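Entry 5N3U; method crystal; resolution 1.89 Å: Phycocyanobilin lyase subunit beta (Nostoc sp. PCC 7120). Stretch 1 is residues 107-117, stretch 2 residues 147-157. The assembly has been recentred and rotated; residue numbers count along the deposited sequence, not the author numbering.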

ATOM      1  N   ALA B 107       2.362  -3.638   4.904  1.00 18.71           N
ATOM      2  CA  ALA B 107       3.150  -4.270   3.877  1.00 20.11           C
ATOM      3  C   ALA B 107       3.745  -5.604   4.289  1.00 20.45           C
ATOM      4  O   ALA B 107       4.545  -5.664   5.198  1.00 19.85           O
ATOM      5  N   PRO B 108       3.404  -6.692   3.567  1.00 20.10           N
ATOM      6  CA  PRO B 108       3.932  -7.978   3.926  1.00 21.70           C
ATOM      7  C   PRO B 108       5.434  -8.101   3.932  1.00 18.24           C
ATOM      8  O   PRO B 108       5.954  -8.733   4.838  1.00 20.87           O
ATOM      9  N   SER B 109       6.127  -7.481   2.986  1.00 19.07           N
ATOM     10  CA  SER B 109       7.550  -7.543   2.942  1.00 20.90           C
ATOM     11  C   SER B 109       8.109  -6.926   4.233  1.00 22.89           C
ATOM     12  O   SER B 109       9.135  -7.424   4.789  1.00 20.37           O
ATOM     13  N   VAL B 110       7.451  -5.872   4.734  1.00 18.46           N
ATOM     14  CA  VAL B 110       7.930  -5.221   5.968  1.00 17.63           C
ATOM     15  C   VAL B 110       7.701  -6.116   7.159  1.00 18.77           C
ATOM     16  O   VAL B 110       8.588  -6.282   8.000  1.00 19.14           O
ATOM     17  N   ARG B 111       6.494  -6.629   7.300  1.00 18.75           N
ATOM     18  CA  ARG B 111       6.133  -7.478   8.403  1.00 18.51           C
ATOM     19  C   ARG B 111       6.996  -8.754   8.507  1.00 19.87           C
ATOM     20  O   ARG B 111       7.340  -9.177   9.625  1.00 19.97           O
ATOM     21  N   ARG B 112       7.280  -9.414   7.367  1.00 19.47           N
ATOM     22  CA  ARG B 112       8.011 -10.634   7.390  1.00 20.12           C
ATOM     23  C   ARG B 112       9.413 -10.387   7.861  1.00 20.47           C
ATOM     24  O   ARG B 112       9.971 -11.218   8.608  1.00 22.20           O
ATOM     25  N   ALA B 113      10.006  -9.294   7.403  1.00 20.33           N
ATOM     26  CA  ALA B 113      11.378  -8.919   7.790  1.00 19.96           C
ATOM     27  C   ALA B 113      11.467  -8.672   9.289  1.00 22.10           C
ATOM     28  O   ALA B 113      12.434  -9.027   9.915  1.00 20.24           O
ATOM     29  N   ALA B 114      10.416  -8.067   9.845  1.00 17.70           N
ATOM     30  CA  ALA B 114      10.383  -7.748  11.244  1.00 18.65           C
ATOM     31  C   ALA B 114      10.191  -9.025  12.102  1.00 21.25           C
ATOM     32  O   ALA B 114      10.887  -9.198  13.078  1.00 21.89           O
ATOM     33  N   ALA B 115       9.335  -9.949  11.652  1.00 19.65           N
ATOM     34  CA  ALA B 115       9.044 -11.206  12.314  1.00 21.48           C
ATOM     35  C   ALA B 115      10.311 -12.037  12.448  1.00 21.87           C
ATOM     36  O   ALA B 115      10.655 -12.470  13.541  1.00 20.58           O
ATOM     37  N   LYS B 116      11.034 -12.189  11.369  1.00 22.80           N
ATOM     38  CA  LYS B 116      12.333 -12.847  11.459  1.00 25.05           C
ATOM     39  C   LYS B 116      13.255 -12.168  12.427  1.00 24.80           C
ATOM     40  O   LYS B 116      13.872 -12.830  13.267  1.00 27.21           O
ATOM     41  N   GLY B 117      13.391 -10.859  12.307  1.00 21.34           N
ATOM     42  CA  GLY B 117      14.238 -10.109  13.162  1.00 23.02           C
ATOM     43  C   GLY B 117      13.932 -10.206  14.658  1.00 23.07           C
ATOM     44  O   GLY B 117      14.836 -10.296  15.474  1.00 22.66           O
ATOM     45  N   GLN B 147      -1.273 -15.728  14.122  1.00 34.15           N
ATOM     46  CA  GLN B 147      -2.666 -15.891  13.769  1.00 35.16           C
ATOM     47  C   GLN B 147      -3.053 -15.187  12.494  1.00 36.34           C
ATOM     48  O   GLN B 147      -4.160 -15.306  12.078  1.00 38.15           O
ATOM     49  N   ASP B 148      -2.176 -14.437  11.840  1.00 29.34           N
ATOM     50  CA  ASP B 148      -2.574 -13.683  10.690  1.00 31.26           C
ATOM     51  C   ASP B 148      -3.151 -14.627   9.634  1.00 31.58           C
ATOM     52  O   ASP B 148      -2.750 -15.783   9.538  1.00 34.18           O
ATOM     53  N   ALA B 149      -4.024 -14.090   8.811  1.00 32.62           N
ATOM     54  CA  ALA B 149      -4.615 -14.859   7.710  1.00 37.36           C
ATOM     55  C   ALA B 149      -3.671 -15.135   6.542  1.00 35.44           C
ATOM     56  O   ALA B 149      -3.876 -16.109   5.862  1.00 35.53           O
ATOM     57  N   GLU B 150      -2.642 -14.309   6.298  1.00 33.08           N
ATOM     58  CA  GLU B 150      -1.710 -14.516   5.180  1.00 31.93           C
ATOM     59  C   GLU B 150      -0.660 -15.551   5.597  1.00 31.59           C
ATOM     60  O   GLU B 150       0.014 -15.413   6.660  1.00 28.34           O
ATOM     61  N   TRP B 151      -0.489 -16.573   4.754  1.00 28.85           N
ATOM     62  CA  TRP B 151       0.400 -17.722   5.068  1.00 26.77           C
ATOM     63  C   TRP B 151       1.812 -17.238   5.261  1.00 24.60           C
ATOM     64  O   TRP B 151       2.510 -17.789   6.118  1.00 24.25           O
ATOM     65  N   SER B 152       2.276 -16.281   4.454  1.00 22.81           N
ATOM     66  CA  SER B 152       3.669 -15.880   4.535  1.00 24.12           C
ATOM     67  C   SER B 152       4.005 -15.146   5.865  1.00 23.59           C
ATOM     68  O   SER B 152       5.177 -15.187   6.322  1.00 22.29           O
ATOM     69  N   ILE B 153       3.014 -14.483   6.479  1.00 23.56           N
ATOM     70  CA  ILE B 153       3.200 -13.873   7.774  1.00 23.91           C
ATOM     71  C   ILE B 153       3.337 -14.942   8.803  1.00 23.19           C
ATOM     72  O   ILE B 153       4.217 -14.883   9.681  1.00 23.96           O
ATOM     73  N   ARG B 154       2.470 -15.941   8.746  1.00 23.37           N
ATOM     74  CA  ARG B 154       2.586 -17.072   9.687  1.00 24.12           C
ATOM     75  C   ARG B 154       3.901 -17.810   9.517  1.00 22.02           C
ATOM     76  O   ARG B 154       4.505 -18.172  10.487  1.00 24.54           O
ATOM     77  N   TYR B 155       4.369 -17.972   8.286  1.00 23.39           N
ATOM     78  CA  TYR B 155       5.649 -18.622   8.074  1.00 22.97           C
ATOM     79  C   TYR B 155       6.767 -17.844   8.751  1.00 24.58           C
ATOM     80  O   TYR B 155       7.616 -18.389   9.483  1.00 24.68           O
ATOM     81  N   ALA B 156       6.808 -16.525   8.505  1.00 23.11           N
ATOM     82  CA  ALA B 156       7.828 -15.702   9.097  1.00 22.15           C
ATOM     83  C   ALA B 156       7.750 -15.732  10.614  1.00 22.37           C
ATOM     84  O   ALA B 156       8.771 -15.684  11.271  1.00 24.14           O
ATOM     85  N   ALA B 157       6.540 -15.745  11.160  1.00 23.91           N
ATOM     86  CA  ALA B 157       6.345 -15.830  12.595  1.00 23.70           C
ATOM     87  C   ALA B 157       6.967 -17.079  13.233  1.00 26.24           C
ATOM     88  O   ALA B 157       7.578 -17.008  14.272  1.00 25.66           O
TER

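Helices 108-117 and 151-157 run side by side in nearly the same direction, with an interaxial angle of 16° and a closest approach of 8.4 Å. The contact between them narrows toward the C-terminal end, where small residues face one another. Ala115 and Ala156 both direct CA-to-CB toward the opposing stretch, and their methyls meet with Ala115 CB 3.7 Å from Ala156 CB. The Ala156 methyl also lies 3.8 Å from Arg112 O, so it rests against backbone as well as side chain. With nothing beyond CB on either alanine, the backbones come close: the CA atoms of Arg112 and Ala156 are 5.4 Å apart, as are those of Ala115 and Ala157.

One turn earlier, Ile153 fills the wider gap. Its CA-to-CB bond points sideways, but the m, m rotamer (chi1 -61°, chi2 -44°) brings CD1 back toward the first helix. There Ile153 CD1 packs against the aliphatic portions of both arginines, 3.9 Å from Arg111 CB and 3.9 Å from Arg112 CG, and lies 4.3 Å from Pro108 O.

These arginines share an m, t start and diverge at chi3. Arg111, whose CA-to-CB bond points toward the second stretch, takes p at chi3 (71°), and its guanidinium reaches the loop ahead of helix 151-157. Arg111 NH1 donates to Asp148 OD1 at 2.9 Å, a salt bridge with a near-linear angle of 163°. The carboxylate approaches the guanidinium edge, leaving one face to be covered by Ile153 CG1. Water 1 closes a second link, accepting from Arg111 NH2 at 3.2 Å and donating to Asp148 OD1 at 2.9 Å. Asp148, t at chi1, uses its other oxygen within its own stretch: Glu150 N donates to Asp148 OD2 at 3.0 Å, tying the salt-bridged carboxylate to the turn before the helix.

The CA-to-CB bond of Arg112 points sideways, and m at chi3 (-59°) carries its guanidinium to Ser152. Arg112 NH1 donates to Ser152 OG at 3.0 Å, again at the guanidinium edge. The p rotamer of Ser152 (chi1 72°) allows its hydroxyl to serve two partners, since Ser152 OG also donates to Glu150 OE2 at 2.7 Å. The same carboxylate oxygen caps the helix, with Ser152 N donating to Glu150 OE2 at 3.1 Å; the t, p conformation of Glu150 folds its side chain back over this first turn. Lys116, by contrast, starts sideways and extends all-t, its end leading away from the contact.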

ATOM      1  CB  ALA B 107       4.247  -3.348   3.479  1.00 20.51           C
ATOM      2  CB  PRO B 108       3.375  -8.923   2.878  1.00 24.66           C
ATOM      3  CG  PRO B 108       2.100  -8.317   2.444  1.00 24.61           C
ATOM      4  CD  PRO B 108       2.358  -6.782   2.548  1.00 24.70           C
ATOM      5  CB  SER B 109       8.119  -6.723   1.721  1.00 23.68           C
ATOM      6  OG  SER B 109       7.566  -5.405   1.647  1.00 24.92           O
ATOM      7  CB  VAL B 110       7.246  -3.885   6.168  1.00 17.97           C
ATOM      8  CG1 VAL B 110       7.515  -3.333   7.589  1.00 21.59           C
ATOM      9  CG2 VAL B 110       7.705  -2.920   5.141  1.00 17.72           C
ATOM     10  CB  ARG B 111       4.642  -7.851   8.293  1.00 21.02           C
ATOM     11  CG  ARG B 111       3.686  -6.654   8.269  1.00 21.70           C
ATOM     12  CD  ARG B 111       2.209  -7.029   8.229  1.00 23.15           C
ATOM     13  NE  ARG B 111       1.881  -7.582   9.531  1.00 21.66           N
ATOM     14  CZ  ARG B 111       0.840  -8.345   9.785  1.00 24.87           C
ATOM     15  NH1 ARG B 111      -0.064  -8.645   8.845  1.00 27.30           N
ATOM     16  NH2 ARG B 111       0.701  -8.794  11.003  1.00 26.16           N
ATOM     17  CB  ARG B 112       8.045 -11.342   6.037  1.00 20.56           C
ATOM     18  CG  ARG B 112       6.643 -11.829   5.574  1.00 21.42           C
ATOM     19  CD  ARG B 112       6.676 -12.624   4.299  1.00 22.66           C
ATOM     20  NE  ARG B 112       7.233 -11.843   3.206  1.00 21.18           N
ATOM     21  CZ  ARG B 112       6.548 -11.433   2.112  1.00 21.45           C
ATOM     22  NH1 ARG B 112       5.271 -11.752   1.917  1.00 22.94           N
ATOM     23  NH2 ARG B 112       7.153 -10.691   1.241  1.00 20.05           N
ATOM     24  CB  ALA B 113      11.888  -7.686   7.000  1.00 20.69           C
ATOM     25  CB  ALA B 114       9.286  -6.766  11.476  1.00 17.41           C
ATOM     26  CB  ALA B 115       7.977 -11.947  11.533  1.00 20.01           C
ATOM     27  CB  LYS B 116      12.988 -12.962  10.111  1.00 26.71           C
ATOM     28  CG  LYS B 116      14.280 -13.794  10.108  1.00 31.38           C
ATOM     29  CD  LYS B 116      14.857 -13.924   8.702  1.00 30.59           C
ATOM     30  CE  LYS B 116      16.071 -14.823   8.672  1.00 33.05           C
ATOM     31  NZ  LYS B 116      16.778 -14.577   7.381  1.00 34.11           N
ATOM     32  CB  GLN B 147      -3.566 -15.329  14.893  1.00 42.61           C
ATOM     33  CG  GLN B 147      -3.325 -15.924  16.276  1.00 49.09           C
ATOM     34  CD  GLN B 147      -3.258 -14.900  17.405  1.00 57.95           C
ATOM     35  OE1 GLN B 147      -3.724 -13.746  17.284  1.00 60.05           O
ATOM     36  NE2 GLN B 147      -2.641 -15.307  18.524  1.00 66.18           N
ATOM     37  CB  ASP B 148      -1.368 -12.962  10.074  1.00 29.55           C
ATOM     38  CG  ASP B 148      -1.751 -11.832   9.213  1.00 34.50           C
ATOM     39  OD1 ASP B 148      -1.971 -10.701   9.749  1.00 33.12           O
ATOM     40  OD2 ASP B 148      -1.817 -12.013   7.982  1.00 37.97           O
ATOM     41  CB  ALA B 149      -5.876 -14.195   7.200  1.00 38.27           C
ATOM     42  CB  GLU B 150      -1.093 -13.156   4.825  1.00 37.15           C
ATOM     43  CG  GLU B 150       0.227 -13.136   4.054  1.00 42.05           C
ATOM     44  CD  GLU B 150       0.137 -13.814   2.739  1.00 51.97           C
ATOM     45  OE1 GLU B 150      -0.954 -13.711   2.127  1.00 63.08           O
ATOM     46  OE2 GLU B 150       1.144 -14.416   2.310  1.00 43.77           O
ATOM     47  CB  TRP B 151       0.354 -18.824   3.963  1.00 27.55           C
ATOM     48  CG  TRP B 151       1.014 -18.412   2.759  1.00 27.21           C
ATOM     49  CD1 TRP B 151       0.480 -17.728   1.704  1.00 26.36           C
ATOM     50  CD2 TRP B 151       2.372 -18.614   2.460  1.00 25.69           C
ATOM     51  NE1 TRP B 151       1.436 -17.447   0.807  1.00 28.90           N
ATOM     52  CE2 TRP B 151       2.619 -18.008   1.241  1.00 25.95           C
ATOM     53  CE3 TRP B 151       3.429 -19.201   3.154  1.00 29.46           C
ATOM     54  CZ2 TRP B 151       3.866 -17.994   0.675  1.00 25.55           C
ATOM     55  CZ3 TRP B 151       4.662 -19.193   2.583  1.00 25.98           C
ATOM     56  CH2 TRP B 151       4.878 -18.607   1.365  1.00 26.64           C
ATOM     57  CB  SER B 152       4.086 -15.053   3.333  1.00 27.84           C
ATOM     58  OG  SER B 152       3.530 -13.769   3.359  1.00 25.65           O
ATOM     59  CB  ILE B 153       1.994 -12.961   8.177  1.00 23.36           C
ATOM     60  CG1 ILE B 153       1.780 -11.807   7.225  1.00 28.59           C
ATOM     61  CG2 ILE B 153       2.207 -12.430   9.578  1.00 24.48           C
ATOM     62  CD1 ILE B 153       3.013 -11.108   6.829  1.00 31.63           C
ATOM     63  CB  ARG B 154       1.397 -18.086   9.581  1.00 27.29           C
ATOM     64  CG  ARG B 154       0.042 -17.498   9.799  1.00 27.63           C
ATOM     65  CD  ARG B 154      -1.030 -18.567  10.095  1.00 32.40           C
ATOM     66  NE  ARG B 154      -1.324 -19.435   8.936  1.00 30.81           N
ATOM     67  CZ  ARG B 154      -1.958 -19.114   7.803  1.00 35.23           C
ATOM     68  NH1 ARG B 154      -2.417 -17.895   7.549  1.00 34.00           N
ATOM     69  NH2 ARG B 154      -2.134 -20.074   6.866  1.00 41.18           N
ATOM     70  CB  TYR B 155       5.866 -18.719   6.549  1.00 26.88           C
ATOM     71  CG  TYR B 155       7.087 -19.514   6.140  1.00 25.24           C
ATOM     72  CD1 TYR B 155       8.333 -18.947   6.177  1.00 27.62           C
ATOM     73  CD2 TYR B 155       6.970 -20.813   5.690  1.00 30.01           C
ATOM     74  CE1 TYR B 155       9.486 -19.651   5.798  1.00 27.52           C
ATOM     75  CE2 TYR B 155       8.110 -21.546   5.331  1.00 28.29           C
ATOM     76  CZ  TYR B 155       9.341 -20.982   5.392  1.00 27.28           C
ATOM     77  OH  TYR B 155      10.482 -21.700   5.024  1.00 28.77           O
ATOM     78  CB  ALA B 156       7.720 -14.253   8.603  1.00 24.33           C
ATOM     79  CB  ALA B 157       4.897 -15.779  12.889  1.00 27.18           C
TER
HETATM   80  O   HOH W   1      -1.574 -10.416  12.581  1.00 33.92           O